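Local coordinates for polysaccharide deacetylase-like protein (Bacillus anthracis, PDB 4V33) that is a putative zinc-binding polysaccharide deacetylase, one of two needed for osmotic stability and cell shape in the bacterium, at residues H150-Y155 with M212-V217; L185-W190 with Y318-T323; F204-K209 with A266-L271; F259-H264 with E286-I291. All blocks are in the same frame, centred on the assembly; numbering follows the deposited sequence.

How the interactions relate
The four contacts lie in the deacetylase domain, whose curled parallel sheet resembles the (beta/alpha) barrel of this family. Interaction 3 ties the end of strand 199-206 to the loop after strand 259-263 through the zinc ion. Interaction 4 packs strand 259-263 against helix 277-292 and delivers His-264 to the same metal; its centre is about 12 Å from that of interaction 3. Interaction 1 lies where helix 211-221 follows strand 199-206; its centre is about 16 Å from that of interaction 3, though they touch. Interaction 2 joins strand 320-326 to the turn after strand 183-185. Interactions 3 and 4, nested in its loop along the chain, build the zinc site, while 1 and 2 pack the fold around it.

Interaction 1: residues H150-Y155 with M212-V217; sequences HAIDDY and MNAFHV. With ACT (acetate ion), chain C.
Ile-152 lays its side chain over the start of helix 211-221, against Asn-213 and Ala-214. Its CG1 branch meets the methyl of Ala-214, with Ile-152 CG1 to Ala-214 CB at 3.9 Å. The Ile-152 and Asn-213 side chains run past each other in opposite directions, with Ile-152 CG2 4.2 Å from Asn-213 CB. Ile-152 CG1 stands beside its own backbone N (chi1 -54°), and this leaves CG2 on the Asn-213 side.

The polar part of the contact is one nearly straight hydrogen bond. Asn-213 ND2 donates to Ile-152 O at 3.0 Å, with an N-H...O angle of 175°. The donor lies in the carbonyl plane, and the oxygen lies almost in the plane of the amide. The bond therefore fixes both the place and the turn of the amide. A water is the second partner of the same amide nitrogen, as acceptor from Asn-213 ND2 at 3.1 Å. It also donates weakly to Asp-153 OD2, so it bridges the amide and the carboxylate. The two side chains themselves do not bond directly, and their flat groups are turned 65° apart.

At the other end of 150-155, His-150 NE2 donates to an acetate oxygen, ACT O, at 2.9 Å. The acetate probably comes from the crystallisation liquor.

Asn-210 OD1 accepts from the backbone N of Ile-152, just before the helix. Ile-152 and Ala-214 both also touch Phe-204 of strand 199-206, and Ala-214 reaches Phe-170 of helix 167-179. The contact thus joins short strand 151-152 to helix 211-221 beside the sheet.

Interaction 2: residues L185-W190 with Y318-T323; sequences LTFERW and YQFATT
Residues 187-190 form a 3-10 turn just after strand 183-185, and 320-323 begin strand 320-326. The backbones come nearest at Phe-187 and Phe-320, whose CA atoms are 7.7 Å apart. No hydrogen bond joins the segments; an aromatic cluster of Phe-187, Trp-190 and Phe-320 does.

Phe-187 and Phe-320 form an offset stack, with centroids 4.7 Å apart and planes at 28°. The side chains run in opposite directions, and each CB lies over the face of the other ring as a CH-pi contact. Phe-187 CD1 lies 3.5 Å from Phe-320 CG.

Trp-190 meets the far end of the Phe-320 ring. Phe-320 CE1 sits over one face of the indole, 3.5 Å from Trp-190 CG, and the five-membered ring and the Phe-320 ring are inclined at 59°. The indole swings there with CG anti to the Trp-190 backbone N (chi1 -175°). Thr-322 adds its methyl, with CG2 4.3 Å from Phe-187 CZ.

Met-341 of strand 341-345 touches Phe-187, Trp-190 and Thr-322. Phe-187 also meets Ala-298 of strand 298-300 and Tyr-233 of strand 230-234. It thus reaches into the curled parallel sheet near the start of strand 320-326, with Trp-190 farther out.

Interaction 3: residues F204-K209 with A266-L271; sequences FDDGMK and ATHADL. With ZN (zinc ion), chain D.
Asp-206 and His-268 belong to the Asp-His-His zinc site of the polysaccharide deacetylase fold, and they meet through the metal. Asp-206 OD1 binds the zinc ion at 2.1 Å, and His-268 NE2 binds it at 2.1 Å. His-264 is the third protein ligand. A water binds as well, and an acetate oxygen, ACT O, probably from the crystallisation liquor, is the fifth ligand.

The aspartate sits at the end of strand 199-206. Its CG stands beside the backbone N (chi1 -62°). This puts OD1 on the metal and leaves OD2 farther off. His-268 comes from the loop after strand 259-263 and meets the ion at a different corner. Its CG is anti to its backbone N (chi1 -160°), which carries the ring across towards Asp-206. The ring and carboxylate planes are 82° apart. OD1 approaches the imidazole obliquely, and the two ligand atoms, Asp-206 OD1 and His-268 NE2, are 3.5 Å apart without a hydrogen bond between them.

The neighbouring Asp-205 does not bind the zinc. It forms a salt bridge with Arg-343. The His-268 ring meets His-264 and Phe-303 edge-to-face.

The second carboxylate oxygen, Asp-206 OD2, accepts a hydrogen bond of 2.9 Å from the zinc-bound water.

Interaction 4: residues F259-H264 with E286-I291; sequences FSMQSH and EKLEKI. With ZN (zinc ion), chain D.
Leu-288 packs on strand 259-263 in a strand-helix layer of the deacetylase barrel-like fold. The helix segment runs nearly antiparallel to the strand, at 161°, and the axes approach to 8.7 Å. The helix follows the strand in the chain, so this is the usual beta-alpha arrangement.

Leu-288 points at the strand, and its two methyls meet different parts of it. CD1 meets the side chain of Met-261, with Leu-288 CD1 to Met-261 CG at 3.8 Å. Leu-288 CD2 instead rests on the backbone and comes to 3.1 Å from Gln-262 O, a tight approach for a methyl. Leu-288 CG is anti to its backbone N (chi1 -173°), which brings CD1 to Met-261 and CD2 to Gln-262 O.

Met-261 crosses Leu-288 at about a right angle. Only the near part of its chain takes part. Bends at chi2 (70°) and chi3 carry the sulfur end away from Leu-288, and Met-261 also packs on Ile-250 and Val-254 of helix 247-255.

The CB of Gln-262 points away from the helix. Its NE2 donates to Ser-260 OG, while OE1 accepts from the backbone N of Ile-297 and Ala-298. Ser-263 OG is hydrogen-bonded to Tyr-318 OH.

The strand leads directly into the zinc site. The His-264 ring turns away from the helix, its ND1 hydrogen-bonded to Ala-300 O, and His-264 NE2 binds the zinc ion at 2.2 Å.

Interaction 1: residues H150-Y155 with M212-V217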
# COMPACT_ATOMS: atom_id res chain seq x y z
N HIS A 150 -13.76 -9.23 7.78
CA HIS A 150 -15.18 -8.92 7.81
C HIS A 150 -15.62 -8.58 9.23
O HIS A 150 -15.48 -7.44 9.65
CB HIS A 150 -15.99 -10.07 7.21
CG HIS A 150 -15.92 -10.12 5.72
ND1 HIS A 150 -14.82 -10.61 5.04
CD2 HIS A 150 -16.79 -9.70 4.77
CE1 HIS A 150 -15.04 -10.51 3.73
NE2 HIS A 150 -16.22 -9.95 3.55
N ALA A 151 -16.14 -9.57 9.96
CA ALA A 151 -16.57 -9.34 11.33
C ALA A 151 -15.39 -9.50 12.29
O ALA A 151 -14.58 -10.41 12.13
CB ALA A 151 -17.68 -10.31 11.70
N ILE A 152 -15.29 -8.59 13.25
CA ILE A 152 -14.35 -8.74 14.37
C ILE A 152 -15.19 -8.90 15.62
O ILE A 152 -15.61 -7.93 16.24
CB ILE A 152 -13.39 -7.55 14.50
CG1 ILE A 152 -12.67 -7.29 13.17
CG2 ILE A 152 -12.38 -7.81 15.62
CD1 ILE A 152 -11.77 -8.44 12.71
N ASP A 153 -15.47 -10.14 15.98
CA ASP A 153 -16.36 -10.40 17.11
C ASP A 153 -16.17 -11.84 17.52
O ASP A 153 -15.67 -12.64 16.73
CB ASP A 153 -17.83 -10.17 16.71
CG ASP A 153 -18.71 -9.82 17.89
OD1 ASP A 153 -18.26 -9.97 19.04
OD2 ASP A 153 -19.86 -9.38 17.66
N ASP A 154 -16.57 -12.16 18.76
CA ASP A 154 -16.59 -13.53 19.25
C ASP A 154 -17.81 -14.20 18.66
O ASP A 154 -18.94 -13.75 18.89
CB ASP A 154 -16.64 -13.59 20.78
CG ASP A 154 -15.47 -12.87 21.44
OD1 ASP A 154 -14.31 -13.20 21.13
OD2 ASP A 154 -15.72 -11.96 22.26
N TYR A 155 -17.61 -15.26 17.90
CA TYR A 155 -18.71 -15.92 17.21
C TYR A 155 -19.57 -16.71 18.19
O TYR A 155 -19.06 -17.48 19.00
CB TYR A 155 -18.17 -16.82 16.10
CG TYR A 155 -19.23 -17.51 15.28
CD1 TYR A 155 -19.98 -16.81 14.35
CD2 TYR A 155 -19.47 -18.87 15.42
CE1 TYR A 155 -20.94 -17.43 13.59
CE2 TYR A 155 -20.43 -19.51 14.66
CZ TYR A 155 -21.16 -18.78 13.75
OH TYR A 155 -22.12 -19.40 12.99
N MET A 212 -16.10 -1.67 15.37
CA MET A 212 -15.64 -0.83 16.48
C MET A 212 -14.69 -1.59 17.41
O MET A 212 -13.84 -0.97 18.06
CB MET A 212 -16.82 -0.24 17.27
CG MET A 212 -17.60 0.83 16.51
SD MET A 212 -16.60 2.30 16.15
CE MET A 212 -16.63 3.12 17.74
N ASN A 213 -14.81 -2.91 17.46
CA ASN A 213 -13.84 -3.72 18.21
C ASN A 213 -12.45 -3.63 17.60
O ASN A 213 -11.45 -3.55 18.32
CB ASN A 213 -14.27 -5.19 18.28
CG ASN A 213 -15.54 -5.40 19.07
OD1 ASN A 213 -15.81 -4.67 20.03
ND2 ASN A 213 -16.33 -6.39 18.67
N ALA A 214 -12.38 -3.66 16.27
CA ALA A 214 -11.10 -3.51 15.58
C ALA A 214 -10.51 -2.14 15.84
O ALA A 214 -9.32 -2.00 16.11
CB ALA A 214 -11.26 -3.75 14.08
N PHE A 215 -11.35 -1.11 15.76
CA PHE A 215 -10.96 0.25 16.08
C PHE A 215 -10.33 0.35 17.46
O PHE A 215 -9.23 0.90 17.63
CB PHE A 215 -12.21 1.14 15.96
CG PHE A 215 -12.01 2.56 16.40
CD1 PHE A 215 -10.95 3.33 15.92
CD2 PHE A 215 -12.91 3.15 17.28
CE1 PHE A 215 -10.78 4.64 16.33
CE2 PHE A 215 -12.74 4.47 17.69
CZ PHE A 215 -11.68 5.21 17.21
N HIS A 216 -11.00 -0.21 18.46
CA HIS A 216 -10.49 -0.17 19.83
C HIS A 216 -9.17 -0.92 19.98
O HIS A 216 -8.30 -0.48 20.73
CB HIS A 216 -11.54 -0.72 20.79
CG HIS A 216 -12.78 0.12 20.86
ND1 HIS A 216 -14.02 -0.40 21.15
CD2 HIS A 216 -12.96 1.45 20.69
CE1 HIS A 216 -14.92 0.57 21.14
NE2 HIS A 216 -14.30 1.70 20.87
N VAL A 217 -9.02 -2.04 19.28
CA VAL A 217 -7.76 -2.79 19.32
C VAL A 217 -6.64 -1.96 18.71
O VAL A 217 -5.53 -1.89 19.25
CB VAL A 217 -7.89 -4.13 18.57
CG1 VAL A 217 -6.52 -4.72 18.27
CG2 VAL A 217 -8.75 -5.12 19.38
C ACT C . -17.21 -8.95 0.05
O ACT C . -17.02 -8.48 1.21
OXT ACT C . -18.36 -9.39 -0.23
CH3 ACT C . -16.12 -8.99 -0.96
O HOH W 1 -19.28 -6.69 19.46

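Interaction 2: residues L185-W190 with Y318-T323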
# COMPACT_ATOMS: atom_id res chain seq x y z
N LEU A 185 -0.86 1.15 5.84
CA LEU A 185 -1.21 2.24 4.94
C LEU A 185 -2.68 2.19 4.57
O LEU A 185 -3.35 1.17 4.72
CB LEU A 185 -0.40 2.15 3.64
CG LEU A 185 1.11 2.30 3.75
CD1 LEU A 185 1.75 2.09 2.39
CD2 LEU A 185 1.49 3.66 4.33
N THR A 186 -3.17 3.32 4.07
CA THR A 186 -4.48 3.41 3.43
C THR A 186 -4.27 4.02 2.05
O THR A 186 -3.17 4.46 1.73
CB THR A 186 -5.48 4.25 4.25
OG1 THR A 186 -4.93 5.56 4.50
CG2 THR A 186 -5.78 3.57 5.58
N PHE A 187 -5.31 4.08 1.22
CA PHE A 187 -5.10 4.46 -0.18
C PHE A 187 -4.71 5.92 -0.40
O PHE A 187 -4.17 6.26 -1.45
CB PHE A 187 -6.31 4.05 -1.05
CG PHE A 187 -6.40 2.57 -1.25
CD1 PHE A 187 -5.52 1.93 -2.12
CD2 PHE A 187 -7.31 1.80 -0.52
CE1 PHE A 187 -5.56 0.56 -2.28
CE2 PHE A 187 -7.35 0.42 -0.68
CZ PHE A 187 -6.48 -0.20 -1.56
N GLU A 188 -4.93 6.76 0.60
CA GLU A 188 -4.42 8.13 0.56
C GLU A 188 -2.89 8.17 0.48
O GLU A 188 -2.32 9.18 0.06
CB GLU A 188 -4.88 8.91 1.78
CG GLU A 188 -6.38 9.10 1.87
CD GLU A 188 -7.10 7.94 2.55
OE1 GLU A 188 -6.45 6.91 2.86
OE2 GLU A 188 -8.31 8.08 2.79
N ARG A 189 -2.24 7.08 0.88
CA ARG A 189 -0.78 6.99 0.82
C ARG A 189 -0.32 5.94 -0.18
O ARG A 189 0.73 5.34 0.00
CB ARG A 189 -0.21 6.68 2.20
CG ARG A 189 -0.28 7.84 3.17
CD ARG A 189 0.44 7.48 4.46
NE ARG A 189 1.88 7.41 4.28
CZ ARG A 189 2.73 6.98 5.20
NH1 ARG A 189 2.28 6.55 6.38
NH2 ARG A 189 4.04 6.97 4.96
N TRP A 190 -1.11 5.72 -1.23
CA TRP A 190 -0.71 4.76 -2.26
C TRP A 190 0.66 5.12 -2.84
O TRP A 190 1.47 4.24 -3.14
CB TRP A 190 -1.74 4.70 -3.40
CG TRP A 190 -1.39 3.64 -4.38
CD1 TRP A 190 -0.96 3.81 -5.67
CD2 TRP A 190 -1.39 2.24 -4.14
NE1 TRP A 190 -0.70 2.59 -6.24
CE2 TRP A 190 -0.96 1.60 -5.33
CE3 TRP A 190 -1.72 1.44 -3.03
CZ2 TRP A 190 -0.84 0.22 -5.43
CZ3 TRP A 190 -1.60 0.07 -3.14
CH2 TRP A 190 -1.17 -0.53 -4.33
N TYR A 318 -13.89 5.75 -9.08
CA TYR A 318 -12.92 5.34 -8.07
C TYR A 318 -11.53 5.18 -8.67
O TYR A 318 -11.40 4.79 -9.82
CB TYR A 318 -13.34 4.00 -7.43
CG TYR A 318 -14.66 4.06 -6.70
CD1 TYR A 318 -14.71 4.52 -5.39
CD2 TYR A 318 -15.84 3.68 -7.32
CE1 TYR A 318 -15.91 4.59 -4.70
CE2 TYR A 318 -17.04 3.73 -6.65
CZ TYR A 318 -17.07 4.19 -5.34
OH TYR A 318 -18.26 4.26 -4.65
N GLN A 319 -10.50 5.49 -7.88
CA GLN A 319 -9.13 5.27 -8.29
C GLN A 319 -8.66 3.85 -7.98
O GLN A 319 -7.76 3.33 -8.65
CB GLN A 319 -8.19 6.26 -7.60
CG GLN A 319 -8.43 7.71 -7.93
CD GLN A 319 -7.65 8.62 -7.01
OE1 GLN A 319 -8.17 9.63 -6.53
NE2 GLN A 319 -6.40 8.26 -6.75
N PHE A 320 -9.27 3.23 -6.97
CA PHE A 320 -8.82 1.92 -6.47
C PHE A 320 -10.02 1.01 -6.29
O PHE A 320 -11.07 1.44 -5.81
CB PHE A 320 -8.10 2.06 -5.12
CG PHE A 320 -6.91 2.95 -5.17
CD1 PHE A 320 -5.69 2.47 -5.61
CD2 PHE A 320 -7.01 4.29 -4.80
CE1 PHE A 320 -4.59 3.30 -5.68
CE2 PHE A 320 -5.91 5.13 -4.87
CZ PHE A 320 -4.69 4.63 -5.31
N ALA A 321 -9.86 -0.26 -6.64
CA ALA A 321 -10.90 -1.25 -6.40
C ALA A 321 -10.27 -2.59 -6.08
O ALA A 321 -9.33 -3.02 -6.77
CB ALA A 321 -11.82 -1.37 -7.61
N THR A 322 -10.74 -3.22 -5.01
CA THR A 322 -10.22 -4.51 -4.58
C THR A 322 -11.18 -5.65 -4.87
O THR A 322 -12.41 -5.50 -4.76
CB THR A 322 -9.87 -4.53 -3.07
OG1 THR A 322 -10.95 -3.95 -2.33
CG2 THR A 322 -8.59 -3.75 -2.80
N THR A 323 -10.61 -6.80 -5.21
CA THR A 323 -11.36 -8.01 -5.51
C THR A 323 -11.21 -8.99 -4.36
O THR A 323 -10.69 -8.63 -3.30
CB THR A 323 -10.82 -8.67 -6.80
OG1 THR A 323 -9.54 -9.27 -6.53
CG2 THR A 323 -10.68 -7.65 -7.93

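Interaction 3: residues F204-K209 with A266-L271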
# COMPACT_ATOMS: atom_id res chain seq x y z
N PHE A 204 -11.40 -3.83 5.90
CA PHE A 204 -12.60 -4.46 6.45
C PHE A 204 -13.74 -4.26 5.48
O PHE A 204 -13.92 -3.15 4.95
CB PHE A 204 -12.99 -3.80 7.77
CG PHE A 204 -11.94 -3.91 8.83
CD1 PHE A 204 -10.95 -2.95 8.93
CD2 PHE A 204 -11.95 -4.97 9.72
CE1 PHE A 204 -9.97 -3.03 9.90
CE2 PHE A 204 -10.96 -5.06 10.71
CZ PHE A 204 -9.97 -4.09 10.79
N ASP A 205 -14.52 -5.31 5.27
CA ASP A 205 -15.68 -5.22 4.38
C ASP A 205 -16.99 -5.19 5.14
O ASP A 205 -17.23 -6.06 5.99
CB ASP A 205 -15.72 -6.41 3.41
CG ASP A 205 -14.69 -6.29 2.29
OD1 ASP A 205 -13.82 -5.41 2.36
OD2 ASP A 205 -14.77 -7.09 1.34
N ASP A 206 -17.79 -4.17 4.81
CA ASP A 206 -19.24 -4.05 5.03
C ASP A 206 -19.67 -2.93 5.97
O ASP A 206 -20.75 -2.36 5.80
CB ASP A 206 -19.95 -5.35 5.46
CG ASP A 206 -19.85 -6.46 4.42
OD1 ASP A 206 -19.30 -6.27 3.29
OD2 ASP A 206 -20.35 -7.56 4.75
N GLY A 207 -18.85 -2.61 6.96
CA GLY A 207 -19.22 -1.61 7.95
C GLY A 207 -20.08 -2.17 9.06
O GLY A 207 -21.00 -1.50 9.54
N MET A 208 -19.79 -3.40 9.48
CA MET A 208 -20.47 -3.96 10.64
C MET A 208 -20.13 -3.18 11.91
O MET A 208 -19.00 -2.70 12.08
CB MET A 208 -20.06 -5.42 10.83
CG MET A 208 -20.62 -6.33 9.75
SD MET A 208 -20.07 -8.03 9.99
CE MET A 208 -18.91 -8.17 8.64
N LYS A 209 -21.11 -3.07 12.79
CA LYS A 209 -20.94 -2.40 14.07
C LYS A 209 -19.76 -2.98 14.85
O LYS A 209 -19.01 -2.26 15.52
CB LYS A 209 -22.21 -2.53 14.90
CG LYS A 209 -22.17 -1.87 16.27
CD LYS A 209 -22.30 -0.37 16.13
CE LYS A 209 -22.75 0.27 17.43
NZ LYS A 209 -23.05 1.71 17.20
N ALA A 266 -23.70 1.04 -2.63
CA ALA A 266 -24.84 1.51 -1.87
C ALA A 266 -25.53 0.37 -1.13
O ALA A 266 -25.86 0.50 0.05
CB ALA A 266 -25.84 2.20 -2.77
N THR A 267 -25.77 -0.73 -1.83
CA THR A 267 -26.53 -1.83 -1.24
C THR A 267 -25.80 -3.18 -1.22
O THR A 267 -26.43 -4.20 -0.95
CB THR A 267 -27.90 -2.04 -1.95
OG1 THR A 267 -27.70 -2.52 -3.30
CG2 THR A 267 -28.71 -0.75 -1.98
N HIS A 268 -24.49 -3.17 -1.48
CA HIS A 268 -23.70 -4.41 -1.59
C HIS A 268 -24.17 -5.16 -2.84
O HIS A 268 -24.49 -6.35 -2.80
CB HIS A 268 -23.81 -5.27 -0.32
CG HIS A 268 -22.71 -6.26 -0.13
ND1 HIS A 268 -22.87 -7.60 -0.36
CD2 HIS A 268 -21.43 -6.10 0.30
CE1 HIS A 268 -21.74 -8.24 -0.10
NE2 HIS A 268 -20.85 -7.35 0.32
N ALA A 269 -24.18 -4.43 -3.95
CA ALA A 269 -24.75 -4.92 -5.20
C ALA A 269 -23.86 -5.94 -5.90
O ALA A 269 -22.64 -5.83 -5.89
CB ALA A 269 -25.00 -3.74 -6.14
N ASP A 270 -24.50 -6.92 -6.54
CA ASP A 270 -23.78 -7.86 -7.39
C ASP A 270 -23.54 -7.13 -8.70
O ASP A 270 -24.37 -7.15 -9.60
CB ASP A 270 -24.65 -9.11 -7.60
CG ASP A 270 -23.92 -10.21 -8.33
OD1 ASP A 270 -22.70 -10.08 -8.58
OD2 ASP A 270 -24.58 -11.23 -8.64
N LEU A 271 -22.40 -6.44 -8.78
CA LEU A 271 -22.21 -5.46 -9.85
C LEU A 271 -22.38 -5.95 -11.30
O LEU A 271 -22.95 -5.22 -12.10
CB LEU A 271 -20.88 -4.73 -9.66
CG LEU A 271 -20.85 -3.84 -8.41
CD1 LEU A 271 -19.43 -3.38 -8.11
CD2 LEU A 271 -21.77 -2.64 -8.61
ZN ZN D . -19.06 -7.35 1.47
O HOH W 2 -19.41 -9.09 2.48

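Interaction 4: residues F259-H264 with E286-I291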
# COMPACT_ATOMS: atom_id res chain seq x y z
N PHE A 259 -8.90 5.46 10.68
CA PHE A 259 -9.64 4.89 9.57
C PHE A 259 -9.79 5.77 8.34
O PHE A 259 -10.02 6.97 8.43
CB PHE A 259 -11.02 4.41 10.02
CG PHE A 259 -11.01 3.04 10.62
CD1 PHE A 259 -10.73 2.86 11.96
CD2 PHE A 259 -11.25 1.92 9.83
CE1 PHE A 259 -10.69 1.59 12.51
CE2 PHE A 259 -11.21 0.65 10.37
CZ PHE A 259 -10.94 0.49 11.73
N SER A 260 -9.65 5.12 7.19
CA SER A 260 -10.04 5.68 5.91
C SER A 260 -11.37 5.01 5.55
O SER A 260 -11.43 3.79 5.42
CB SER A 260 -8.99 5.35 4.86
OG SER A 260 -9.39 5.81 3.58
N MET A 261 -12.42 5.81 5.39
CA MET A 261 -13.76 5.27 5.18
C MET A 261 -14.07 5.31 3.69
O MET A 261 -14.18 6.38 3.09
CB MET A 261 -14.79 6.07 5.97
CG MET A 261 -16.19 5.47 6.02
SD MET A 261 -16.28 3.96 7.03
CE MET A 261 -15.21 4.45 8.34
N GLN A 262 -14.18 4.13 3.09
CA GLN A 262 -14.31 4.01 1.65
C GLN A 262 -15.58 3.22 1.32
O GLN A 262 -16.35 2.89 2.21
CB GLN A 262 -13.04 3.36 1.07
CG GLN A 262 -11.76 4.15 1.41
CD GLN A 262 -11.77 5.54 0.81
OE1 GLN A 262 -12.28 5.75 -0.29
NE2 GLN A 262 -11.22 6.52 1.54
N SER A 263 -15.79 2.94 0.04
CA SER A 263 -17.10 2.45 -0.42
C SER A 263 -17.20 0.93 -0.59
O SER A 263 -16.27 0.30 -1.08
CB SER A 263 -17.43 3.11 -1.76
OG SER A 263 -18.68 2.67 -2.26
N HIS A 264 -18.35 0.36 -0.23
CA HIS A 264 -18.66 -1.03 -0.58
C HIS A 264 -19.95 -1.05 -1.39
O HIS A 264 -20.71 -2.02 -1.33
CB HIS A 264 -18.81 -1.89 0.69
CG HIS A 264 -18.49 -3.35 0.50
ND1 HIS A 264 -17.90 -3.86 -0.63
CD2 HIS A 264 -18.67 -4.41 1.34
CE1 HIS A 264 -17.73 -5.17 -0.49
NE2 HIS A 264 -18.20 -5.53 0.69
N GLU A 286 -20.61 9.69 -3.17
CA GLU A 286 -21.01 11.04 -2.81
C GLU A 286 -21.64 11.12 -1.42
O GLU A 286 -21.33 12.03 -0.65
CB GLU A 286 -21.97 11.62 -3.87
CG GLU A 286 -21.33 11.73 -5.24
CD GLU A 286 -22.33 12.06 -6.34
OE1 GLU A 286 -23.55 11.99 -6.08
OE2 GLU A 286 -21.88 12.38 -7.45
N LYS A 287 -22.52 10.17 -1.11
CA LYS A 287 -23.18 10.15 0.19
C LYS A 287 -22.18 9.91 1.32
O LYS A 287 -22.25 10.55 2.37
CB LYS A 287 -24.25 9.05 0.21
CG LYS A 287 -25.08 9.02 1.48
CD LYS A 287 -26.16 7.95 1.40
CE LYS A 287 -27.41 8.36 2.18
NZ LYS A 287 -28.29 7.18 2.43
N LEU A 288 -21.24 8.99 1.10
CA LEU A 288 -20.25 8.69 2.12
C LEU A 288 -19.32 9.88 2.39
O LEU A 288 -18.98 10.16 3.53
CB LEU A 288 -19.44 7.44 1.73
CG LEU A 288 -18.47 6.91 2.79
CD1 LEU A 288 -19.21 6.56 4.07
CD2 LEU A 288 -17.75 5.70 2.24
N GLU A 289 -18.95 10.60 1.33
CA GLU A 289 -18.12 11.80 1.46
C GLU A 289 -18.80 12.87 2.33
O GLU A 289 -18.13 13.56 3.10
CB GLU A 289 -17.78 12.39 0.09
CG GLU A 289 -16.70 11.61 -0.64
CD GLU A 289 -16.33 12.19 -1.99
OE1 GLU A 289 -17.14 12.96 -2.55
OE2 GLU A 289 -15.23 11.86 -2.48
N LYS A 290 -20.12 12.99 2.21
CA LYS A 290 -20.84 13.96 3.02
C LYS A 290 -20.81 13.56 4.49
O LYS A 290 -20.78 14.42 5.38
CB LYS A 290 -22.29 14.11 2.55
CG LYS A 290 -22.43 14.75 1.18
CD LYS A 290 -23.88 15.12 0.91
CE LYS A 290 -24.07 15.66 -0.51
NZ LYS A 290 -23.76 14.63 -1.54
N ILE A 291 -20.81 12.26 4.75
CA ILE A 291 -20.76 11.76 6.12
C ILE A 291 -19.38 11.94 6.75
O ILE A 291 -19.26 12.38 7.89
CB ILE A 291 -21.13 10.27 6.18
CG1 ILE A 291 -22.57 10.06 5.70
CG2 ILE A 291 -20.96 9.73 7.59
CD1 ILE A 291 -22.96 8.60 5.55
ZN ZN D . -19.06 -7.35 1.47
O HOH W 2 -19.41 -9.09 2.48